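Local coordinates for ureidoglycolate hydrolase (Arabidopsis thaliana, PDB 4PXE), which hydrolyses (S)-ureidoglycolate to glyoxylate, ammonium and carbon dioxide with two manganese ions per subunit, a late step of plant purine breakdown, at residues D278-L288 with K299-I309; A230-G240 with V334-D345. All coordinates share one frame; numbering follows the deposited sequence.

Contact 1: residues D278-L288 with K299-I309. With GLV (glyoxylic acid), chain E.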
loop_
_atom_site.group_PDB
_atom_site.type_symbol
_atom_site.label_atom_id
_atom_site.label_comp_id
_atom_site.label_asym_id
_atom_site.label_seq_id
_atom_site.Cartn_x
_atom_site.Cartn_y
_atom_site.Cartn_z
ATOM N N ASP A 278 15.645 -6.670 25.837
ATOM C CA ASP A 278 16.162 -5.496 25.144
ATOM C C ASP A 278 16.160 -5.630 23.621
ATOM O O ASP A 278 16.454 -4.670 22.908
ATOM C CB ASP A 278 17.568 -5.152 25.638
ATOM C CG ASP A 278 17.572 -4.702 27.076
ATOM O OD1 ASP A 278 16.706 -3.875 27.436
ATOM O OD2 ASP A 278 18.419 -5.195 27.849
ATOM N N THR A 279 15.845 -6.818 23.122
ATOM C CA THR A 279 15.834 -7.043 21.677
ATOM C C THR A 279 14.464 -6.709 21.102
ATOM O O THR A 279 13.446 -7.110 21.659
ATOM C CB THR A 279 16.156 -8.514 21.347
ATOM O OG1 THR A 279 17.193 -8.989 22.219
ATOM C CG2 THR A 279 16.611 -8.667 19.887
ATOM N N VAL A 280 14.444 -5.947 20.014
ATOM C CA VAL A 280 13.183 -5.665 19.328
ATOM C C VAL A 280 13.295 -5.910 17.825
ATOM O O VAL A 280 14.379 -5.813 17.243
ATOM C CB VAL A 280 12.689 -4.207 19.573
ATOM C CG1 VAL A 280 12.333 -3.993 21.045
ATOM C CG2 VAL A 280 13.723 -3.204 19.126
ATOM N N GLY A 281 12.165 -6.222 17.198
ATOM C CA GLY A 281 12.119 -6.329 15.752
ATOM C C GLY A 281 10.694 -6.127 15.288
ATOM O O GLY A 281 9.757 -6.508 15.979
ATOM N N THR A 282 10.539 -5.508 14.123
ATOM C CA THR A 282 9.224 -5.074 13.660
ATOM C C THR A 282 9.172 -5.139 12.142
ATOM O O THR A 282 10.148 -4.820 11.459
ATOM C CB THR A 282 8.974 -3.602 14.076
ATOM O OG1 THR A 282 9.308 -3.421 15.460
ATOM C CG2 THR A 282 7.529 -3.183 13.855
ATOM N N VAL A 283 8.021 -5.534 11.615
ATOM C CA VAL A 283 7.718 -5.315 10.211
ATOM C C VAL A 283 6.670 -4.205 10.126
ATOM O O VAL A 283 5.482 -4.442 10.316
ATOM C CB VAL A 283 7.205 -6.602 9.548
ATOM C CG1 VAL A 283 6.843 -6.342 8.083
ATOM C CG2 VAL A 283 8.258 -7.716 9.672
ATOM N N GLY A 284 7.130 -2.983 9.860
ATOM C CA GLY A 284 6.238 -1.839 9.789
ATOM C C GLY A 284 5.685 -1.603 8.397
ATOM O O GLY A 284 4.680 -0.920 8.237
ATOM N N ILE A 285 6.356 -2.163 7.394
ATOM C CA ILE A 285 5.919 -2.045 6.008
ATOM C C ILE A 285 5.818 -3.433 5.381
ATOM O O ILE A 285 6.755 -4.233 5.465
ATOM C CB ILE A 285 6.882 -1.159 5.192
ATOM C CG1 ILE A 285 6.732 0.306 5.611
ATOM C CG2 ILE A 285 6.647 -1.335 3.681
ATOM C CD1 ILE A 285 7.787 1.228 5.020
ATOM N N LEU A 286 4.663 -3.717 4.784
ATOM C CA LEU A 286 4.451 -4.969 4.063
ATOM C C LEU A 286 3.503 -4.610 2.932
ATOM O O LEU A 286 2.327 -4.327 3.182
ATOM C CB LEU A 286 3.848 -6.044 4.983
ATOM C CG LEU A 286 3.926 -7.508 4.519
ATOM C CD1 LEU A 286 3.480 -8.475 5.615
ATOM C CD2 LEU A 286 3.096 -7.749 3.256
ATOM N N GLU A 287 4.019 -4.614 1.704
ATOM C CA GLU A 287 3.231 -4.201 0.547
ATOM C C GLU A 287 3.114 -5.327 -0.454
ATOM O O GLU A 287 4.094 -6.028 -0.732
ATOM C CB GLU A 287 3.860 -2.979 -0.115
ATOM C CG GLU A 287 3.929 -1.767 0.811
ATOM C CD GLU A 287 4.657 -0.590 0.198
ATOM O OE1 GLU A 287 5.463 -0.803 -0.731
ATOM O OE2 GLU A 287 4.426 0.551 0.659
ATOM N N LEU A 288 1.907 -5.496 -0.983
ATOM C CA LEU A 288 1.646 -6.507 -2.007
ATOM C C LEU A 288 1.433 -5.873 -3.375
ATOM O O LEU A 288 0.826 -4.809 -3.503
ATOM C CB LEU A 288 0.424 -7.341 -1.641
ATOM C CG LEU A 288 0.389 -8.006 -0.263
ATOM C CD1 LEU A 288 -0.914 -8.774 -0.050
ATOM C CD2 LEU A 288 1.622 -8.909 -0.079
ATOM N N LYS A 299 4.475 -10.017 -6.198
ATOM C CA LYS A 299 5.603 -9.401 -5.515
ATOM C C LYS A 299 5.168 -8.970 -4.129
ATOM O O LYS A 299 4.061 -8.473 -3.944
ATOM C CB LYS A 299 6.122 -8.191 -6.285
ATOM C CG LYS A 299 6.778 -8.500 -7.612
ATOM C CD LYS A 299 7.683 -7.358 -8.044
ATOM C CE LYS A 299 6.963 -6.017 -7.992
ATOM N NZ LYS A 299 7.856 -4.901 -8.427
ATOM N N SER A 300 6.033 -9.183 -3.147
ATOM C CA SER A 300 5.809 -8.614 -1.829
ATOM C C SER A 300 7.073 -7.899 -1.389
ATOM O O SER A 300 8.176 -8.263 -1.788
ATOM C CB SER A 300 5.405 -9.687 -0.825
ATOM O OG SER A 300 6.421 -10.668 -0.675
ATOM N N HIS A 301 6.894 -6.874 -0.567
ATOM C CA HIS A 301 7.965 -5.972 -0.173
ATOM C C HIS A 301 7.817 -5.742 1.320
ATOM O O HIS A 301 6.776 -5.249 1.768
ATOM C CB HIS A 301 7.804 -4.649 -0.943
ATOM C CG HIS A 301 8.730 -3.557 -0.502
ATOM N ND1 HIS A 301 9.932 -3.295 -1.129
ATOM C CD2 HIS A 301 8.614 -2.639 0.486
ATOM C CE1 HIS A 301 10.524 -2.275 -0.529
ATOM N NE2 HIS A 301 9.745 -1.858 0.452
ATOM N N LEU A 302 8.843 -6.118 2.084
ATOM C CA LEU A 302 8.855 -5.906 3.534
ATOM C C LEU A 302 9.987 -4.983 3.907
ATOM O O LEU A 302 11.069 -5.048 3.324
ATOM C CB LEU A 302 9.107 -7.204 4.298
ATOM C CG LEU A 302 8.200 -8.398 4.090
ATOM C CD1 LEU A 302 8.737 -9.211 2.924
ATOM C CD2 LEU A 302 8.108 -9.235 5.364
ATOM N N GLU A 303 9.750 -4.139 4.905
ATOM C CA GLU A 303 10.834 -3.378 5.507
ATOM C C GLU A 303 10.826 -3.681 6.993
ATOM O O GLU A 303 9.794 -3.561 7.667
ATOM C CB GLU A 303 10.703 -1.883 5.206
ATOM C CG GLU A 303 10.603 -1.639 3.717
ATOM C CD GLU A 303 10.713 -0.183 3.320
ATOM O OE1 GLU A 303 11.249 0.631 4.104
ATOM O OE2 GLU A 303 10.265 0.146 2.204
ATOM N N ILE A 304 11.990 -4.100 7.483
ATOM C CA ILE A 304 12.138 -4.693 8.800
ATOM C C ILE A 304 13.102 -3.861 9.627
ATOM O O ILE A 304 14.177 -3.506 9.152
ATOM C CB ILE A 304 12.703 -6.119 8.672
ATOM C CG1 ILE A 304 11.780 -6.978 7.790
ATOM C CG2 ILE A 304 12.880 -6.759 10.043
ATOM C CD1 ILE A 304 12.367 -8.346 7.400
ATOM N N ASP A 305 12.703 -3.549 10.860
ATOM C CA ASP A 305 13.513 -2.767 11.791
ATOM C C ASP A 305 13.911 -3.731 12.902
ATOM O O ASP A 305 13.071 -4.446 13.426
ATOM C CB ASP A 305 12.653 -1.616 12.336
ATOM C CG ASP A 305 13.361 -0.787 13.385
ATOM O OD1 ASP A 305 13.548 -1.276 14.518
ATOM O OD2 ASP A 305 13.694 0.368 13.081
ATOM N N THR A 306 15.191 -3.776 13.261
ATOM C CA THR A 306 15.582 -4.600 14.408
ATOM C C THR A 306 16.743 -3.965 15.158
ATOM O O THR A 306 17.633 -3.364 14.552
ATOM C CB THR A 306 15.861 -6.084 14.021
ATOM O OG1 THR A 306 15.991 -6.887 15.205
ATOM C CG2 THR A 306 17.092 -6.224 13.143
ATOM N N ARG A 307 16.689 -4.049 16.486
ATOM C CA ARG A 307 17.675 -3.361 17.333
ATOM C C ARG A 307 17.937 -4.126 18.613
ATOM O O ARG A 307 17.137 -4.955 19.036
ATOM C CB ARG A 307 17.203 -1.942 17.725
ATOM C CG ARG A 307 16.344 -1.242 16.670
ATOM C CD ARG A 307 15.879 0.115 17.134
ATOM N NE ARG A 307 14.861 0.610 16.209
ATOM C CZ ARG A 307 14.418 1.863 16.186
ATOM N NH1 ARG A 307 14.885 2.756 17.059
ATOM N NH2 ARG A 307 13.488 2.231 15.313
ATOM N N ASP A 308 19.078 -3.813 19.237
ATOM C CA ASP A 308 19.398 -4.308 20.576
ATOM C C ASP A 308 20.483 -3.390 21.130
ATOM O O ASP A 308 21.251 -2.809 20.371
ATOM C CB ASP A 308 19.909 -5.759 20.508
ATOM C CG ASP A 308 19.813 -6.502 21.846
ATOM O OD1 ASP A 308 20.060 -5.897 22.924
ATOM O OD2 ASP A 308 19.503 -7.716 21.823
ATOM N N ILE A 309 20.557 -3.272 22.449
ATOM C CA ILE A 309 21.669 -2.553 23.062
ATOM C C ILE A 309 22.953 -3.358 22.847
ATOM O O ILE A 309 24.036 -2.786 22.713
ATOM C CB ILE A 309 21.411 -2.253 24.560
ATOM C CG1 ILE A 309 22.535 -1.377 25.140
ATOM C CG2 ILE A 309 21.257 -3.540 25.358
ATOM C CD1 ILE A 309 22.770 -0.067 24.394
HETATM C C1 GLV E . 13.779 7.097 14.982
HETATM O O1 GLV E . 14.644 7.924 15.681
HETATM C C2 GLV E . 13.675 5.718 15.532
HETATM O O2 GLV E . 14.352 5.415 16.567
HETATM O O3 GLV E . 12.917 4.874 14.970
HETATM O O HOH W 1 11.957 -3.065 16.005
HETATM O O HOH W 2 9.651 -2.486 10.047
#
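T306 turns OG1 away from its own N (chi1 -169°) and toward V280 O, 2.8 Å off, in the antiparallel beta hairpin of 280-289 and 295-308; that carbonyl also accepts from R307 N, so two donors grip one oxygen. Next door R307 lays CB and CG against V280 CG2, 4.0 Å from CB, and its chain then runs extended to NE. The guanidinium meets D305 side-on: NE takes the syn lone pair of OD1 at 2.9 Å, and NH2 reaches OD2 less squarely. With its rotation fixed by this grip, it presents NH1 to O2 and NH2 to O3 of glyoxylate, the latter at 2.7 Å. Were R307 cut back to alanine, the glyoxylate carboxylate would probably lose its two-pronged partner and D305 the charge it faces. Farther along, I285 CD1 lies alongside the E303 carboxylate, 3.6 Å from OE1, while H301 NE2 donates almost straight to E303 OE2. Near the other end, T279 OG1 donates to D308 OD2 at 2.7 Å, from above the carboxylate plane. V283, L302 and I304 turn to the face covered by helix 256-272; T282 faces the second subunit, whose R253 bonds its OG1, and strand 222-239 pairs with the far edge of 299-308.

Contact 2: residues A230-G240 with V334-D345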
loop_
_atom_site.group_PDB
_atom_site.type_symbol
_atom_site.label_atom_id
_atom_site.label_comp_id
_atom_site.label_asym_id
_atom_site.label_seq_id
_atom_site.Cartn_x
_atom_site.Cartn_y
_atom_site.Cartn_z
ATOM N N ALA A 230 21.854 -0.256 19.255
ATOM C CA ALA A 230 22.365 -0.493 17.909
ATOM C C ALA A 230 21.240 -0.805 16.920
ATOM O O ALA A 230 20.579 -1.838 17.038
ATOM C CB ALA A 230 23.341 -1.651 17.940
ATOM N N PRO A 231 21.032 0.087 15.942
ATOM C CA PRO A 231 19.894 -0.092 15.033
ATOM C C PRO A 231 20.262 -0.715 13.687
ATOM O O PRO A 231 21.343 -0.465 13.149
ATOM C CB PRO A 231 19.435 1.348 14.808
ATOM C CG PRO A 231 20.738 2.134 14.815
ATOM C CD PRO A 231 21.663 1.408 15.777
ATOM N N ALA A 232 19.343 -1.510 13.146
ATOM C CA ALA A 232 19.500 -2.034 11.790
ATOM C C ALA A 232 18.173 -2.029 11.050
ATOM O O ALA A 232 17.107 -2.050 11.667
ATOM C CB ALA A 232 20.078 -3.451 11.814
ATOM N N SER A 233 18.239 -2.012 9.724
ATOM C CA SER A 233 17.023 -2.165 8.939
ATOM C C SER A 233 17.297 -2.967 7.674
ATOM O O SER A 233 18.404 -2.940 7.130
ATOM C CB SER A 233 16.382 -0.819 8.610
ATOM O OG SER A 233 17.084 -0.154 7.593
ATOM N N LEU A 234 16.276 -3.699 7.240
ATOM C CA LEU A 234 16.373 -4.606 6.111
ATOM C C LEU A 234 15.229 -4.338 5.140
ATOM O O LEU A 234 14.119 -4.006 5.558
ATOM C CB LEU A 234 16.242 -6.053 6.594
ATOM C CG LEU A 234 16.936 -6.519 7.877
ATOM C CD1 LEU A 234 16.543 -7.947 8.211
ATOM C CD2 LEU A 234 18.437 -6.419 7.706
ATOM N N LYS A 235 15.507 -4.486 3.849
ATOM C CA LYS A 235 14.472 -4.503 2.818
ATOM C C LYS A 235 14.471 -5.879 2.171
ATOM O O LYS A 235 15.521 -6.375 1.763
ATOM C CB LYS A 235 14.772 -3.475 1.733
ATOM C CG LYS A 235 14.306 -2.071 2.025
ATOM C CD LYS A 235 14.008 -1.331 0.721
ATOM C CE LYS A 235 15.257 -1.184 -0.142
ATOM N NZ LYS A 235 14.954 -0.480 -1.427
ATOM N N VAL A 236 13.291 -6.485 2.055
ATOM C CA VAL A 236 13.167 -7.824 1.503
ATOM C C VAL A 236 12.054 -7.856 0.473
ATOM O O VAL A 236 10.976 -7.291 0.686
ATOM C CB VAL A 236 12.867 -8.853 2.612
ATOM C CG1 VAL A 236 12.801 -10.262 2.048
ATOM C CG2 VAL A 236 13.928 -8.771 3.714
ATOM N N GLU A 237 12.322 -8.497 -0.658
ATOM C CA GLU A 237 11.280 -8.729 -1.649
ATOM C C GLU A 237 11.232 -10.181 -2.087
ATOM O O GLU A 237 12.269 -10.830 -2.258
ATOM C CB GLU A 237 11.445 -7.809 -2.864
ATOM C CG GLU A 237 11.346 -6.334 -2.506
ATOM C CD GLU A 237 11.163 -5.431 -3.710
ATOM O OE1 GLU A 237 11.458 -5.865 -4.849
ATOM O OE2 GLU A 237 10.719 -4.278 -3.512
ATOM N N PHE A 238 10.013 -10.685 -2.250
ATOM C CA PHE A 238 9.774 -12.008 -2.815
ATOM C C PHE A 238 9.039 -11.846 -4.142
ATOM O O PHE A 238 8.202 -10.953 -4.277
ATOM C CB PHE A 238 8.894 -12.843 -1.890
ATOM C CG PHE A 238 9.529 -13.198 -0.572
ATOM C CD1 PHE A 238 10.474 -14.214 -0.487
ATOM C CD2 PHE A 238 9.131 -12.552 0.590
ATOM C CE1 PHE A 238 11.021 -14.562 0.732
ATOM C CE2 PHE A 238 9.678 -12.901 1.814
ATOM C CZ PHE A 238 10.622 -13.903 1.883
ATOM N N GLU A 239 9.352 -12.703 -5.116
ATOM C CA GLU A 239 8.634 -12.696 -6.395
ATOM C C GLU A 239 8.063 -14.066 -6.737
ATOM O O GLU A 239 8.745 -15.084 -6.588
ATOM C CB GLU A 239 9.553 -12.223 -7.534
ATOM C CG GLU A 239 9.850 -10.727 -7.516
ATOM C CD GLU A 239 10.871 -10.304 -8.561
ATOM O OE1 GLU A 239 11.525 -11.188 -9.147
ATOM O OE2 GLU A 239 11.027 -9.083 -8.782
ATOM N N GLY A 240 6.809 -14.083 -7.188
ATOM C CA GLY A 240 6.154 -15.295 -7.654
ATOM C C GLY A 240 5.465 -15.037 -8.982
ATOM O O GLY A 240 5.640 -13.982 -9.581
ATOM N N VAL A 334 9.170 -19.320 -4.314
ATOM C CA VAL A 334 9.302 -17.958 -4.808
ATOM C C VAL A 334 10.769 -17.574 -4.875
ATOM O O VAL A 334 11.617 -18.219 -4.253
ATOM C CB VAL A 334 8.539 -16.937 -3.920
ATOM C CG1 VAL A 334 7.047 -17.197 -3.977
ATOM C CG2 VAL A 334 9.045 -16.955 -2.471
ATOM N N LYS A 335 11.061 -16.534 -5.640
ATOM C CA LYS A 335 12.403 -15.977 -5.687
ATOM C C LYS A 335 12.589 -14.976 -4.550
ATOM O O LYS A 335 11.746 -14.097 -4.335
ATOM C CB LYS A 335 12.646 -15.284 -7.032
ATOM C CG LYS A 335 14.020 -14.639 -7.173
ATOM C CD LYS A 335 14.172 -13.987 -8.543
ATOM C CE LYS A 335 15.564 -13.398 -8.735
ATOM N NZ LYS A 335 15.731 -12.838 -10.108
ATOM N N LEU A 336 13.684 -15.113 -3.814
ATOM C CA LEU A 336 14.093 -14.056 -2.904
ATOM C C LEU A 336 14.818 -13.046 -3.775
ATOM O O LEU A 336 16.029 -13.160 -4.009
ATOM C CB LEU A 336 15.008 -14.607 -1.810
ATOM C CG LEU A 336 15.528 -13.606 -0.776
ATOM C CD1 LEU A 336 14.399 -12.819 -0.102
ATOM C CD2 LEU A 336 16.369 -14.341 0.261
ATOM N N SER A 337 14.066 -12.075 -4.287
ATOM C CA SER A 337 14.579 -11.162 -5.299
ATOM C C SER A 337 15.371 -9.994 -4.718
ATOM O O SER A 337 16.170 -9.363 -5.412
ATOM C CB SER A 337 13.441 -10.665 -6.195
ATOM O OG SER A 337 12.435 -10.028 -5.432
ATOM N N GLU A 338 15.148 -9.703 -3.441
ATOM C CA GLU A 338 15.949 -8.701 -2.756
ATOM C C GLU A 338 16.079 -9.056 -1.291
ATOM O O GLU A 338 15.096 -9.372 -0.632
ATOM C CB GLU A 338 15.321 -7.313 -2.892
ATOM C CG GLU A 338 16.059 -6.234 -2.109
ATOM C CD GLU A 338 15.540 -4.847 -2.404
ATOM O OE1 GLU A 338 14.305 -4.662 -2.383
ATOM O OE2 GLU A 338 16.367 -3.947 -2.662
ATOM N N PHE A 339 17.312 -9.022 -0.796
ATOM C CA PHE A 339 17.567 -9.034 0.636
ATOM C C PHE A 339 18.681 -8.029 0.883
ATOM O O PHE A 339 19.859 -8.317 0.646
ATOM C CB PHE A 339 17.937 -10.428 1.157
ATOM C CG PHE A 339 17.913 -10.522 2.658
ATOM C CD1 PHE A 339 16.810 -11.027 3.315
ATOM C CD2 PHE A 339 18.974 -10.036 3.416
ATOM C CE1 PHE A 339 16.770 -11.093 4.701
ATOM C CE2 PHE A 339 18.940 -10.099 4.800
ATOM C CZ PHE A 339 17.840 -10.622 5.441
ATOM N N LYS A 340 18.301 -6.838 1.336
ATOM C CA LYS A 340 19.243 -5.737 1.467
ATOM C C LYS A 340 19.302 -5.291 2.913
ATOM O O LYS A 340 18.289 -4.896 3.490
ATOM C CB LYS A 340 18.809 -4.560 0.584
ATOM C CG LYS A 340 19.738 -3.338 0.614
ATOM C CD LYS A 340 19.126 -2.172 -0.171
ATOM C CE LYS A 340 20.111 -1.029 -0.371
ATOM N NZ LYS A 340 21.184 -1.388 -1.341
ATOM N N ILE A 341 20.485 -5.361 3.507
ATOM C CA ILE A 341 20.697 -4.748 4.810
ATOM C C ILE A 341 20.974 -3.274 4.544
ATOM O O ILE A 341 22.060 -2.893 4.094
ATOM C CB ILE A 341 21.863 -5.416 5.562
ATOM C CG1 ILE A 341 21.578 -6.909 5.766
ATOM C CG2 ILE A 341 22.101 -4.707 6.900
ATOM C CD1 ILE A 341 22.716 -7.691 6.406
ATOM N N VAL A 342 19.969 -2.439 4.784
ATOM C CA VAL A 342 20.047 -1.033 4.424
ATOM C C VAL A 342 21.009 -0.316 5.363
ATOM O O VAL A 342 21.799 0.529 4.936
ATOM C CB VAL A 342 18.653 -0.378 4.462
ATOM C CG1 VAL A 342 18.748 1.131 4.240
ATOM C CG2 VAL A 342 17.739 -1.042 3.427
ATOM N N ASN A 343 20.948 -0.673 6.641
ATOM C CA ASN A 343 21.935 -0.192 7.607
ATOM C C ASN A 343 22.065 -1.187 8.738
ATOM O O ASN A 343 21.123 -1.910 9.062
ATOM C CB ASN A 343 21.600 1.210 8.138
ATOM C CG ASN A 343 20.283 1.255 8.892
ATOM O OD1 ASN A 343 19.217 1.323 8.279
ATOM N ND2 ASN A 343 20.349 1.254 10.226
ATOM N N GLN A 344 23.253 -1.229 9.334
ATOM C CA GLN A 344 23.529 -2.122 10.438
ATOM C C GLN A 344 24.579 -1.405 11.263
ATOM O O GLN A 344 25.775 -1.570 11.038
ATOM C CB GLN A 344 24.066 -3.454 9.916
ATOM C CG GLN A 344 24.232 -4.531 10.954
ATOM C CD GLN A 344 24.642 -5.857 10.338
ATOM O OE1 GLN A 344 24.759 -5.975 9.118
ATOM N NE2 GLN A 344 24.858 -6.860 11.179
ATOM N N ASP A 345 24.121 -0.581 12.196
ATOM C CA ASP A 345 25.002 0.359 12.865
ATOM C C ASP A 345 25.324 -0.099 14.275
ATOM O O ASP A 345 24.524 -0.759 14.916
ATOM C CB ASP A 345 24.339 1.738 12.899
ATOM C CG ASP A 345 23.960 2.228 11.514
ATOM O OD1 ASP A 345 22.757 2.450 11.279
ATOM O OD2 ASP A 345 24.863 2.386 10.665
HETATM O O HOH W 3 12.738 -7.452 -6.242
HETATM O O HOH W 4 13.790 -10.520 -10.202
#
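L234 and I341 lie side by side on an antiparallel strand pair with two classic beta bulges, one placing V342 and N343 opposite S233, the other S337 and E338 opposite E237. On the face turned to helices 256-272 and 311-332, apolar branches pack alongside one another. L234 CD2 fits against I341 CG1 at 3.7 Å, and its other methyl, CD1, approaches CZ of F339. V236 is forked between two neighbours: CG1 points to L336 CD1, while CG2 meets the F339 ring obliquely, 3.7 Å from its CD1. L336 CD1 fills the notch between V236 and F238, whose CE1 is 3.9 Å away, and V334 CG2 ends the row beside F238 CD1. On the other face the bulges bring extra residues toward 230-240. V342 CG2 packs on the aliphatic part of K235, 3.8 Å from CG, and S337 sits between E237 and E239, its OG 3.4 Å from E239 CG. The E237 and E338 carboxylates come close despite like charge, but E237 OE2 has H301 ND1 as partner and E338 OE2 a long salt bridge with K235 NZ. N343, its chi1 at 62°, brings its amide back to S233, whose OG donates to N343 OD1 at 2.7 Å from above the carbonyl plane.

Overall arrangement
Both contacts belong to one sheet of the region involved in dimerization, and their centres lie about 9 Å apart. The join is the pairing of strand 222-239 with strand 295-308, where L302 N meets V236 O at 2.8 Å; each contact lends an inner strand, and contact 2 adds 335-344 beyond. The sheet illustrates how a pairing scaffold delivers a ligand-binding residue. The side chain of R307, in contact 1, lies about 7 Å from a manganese ion and about 4 Å from that of P231, in contact 2, which itself lies about 7 Å from glyoxylate. The ligand is also hydrogen-bonded by N294 ND2 of the second subunit and by Y377 N.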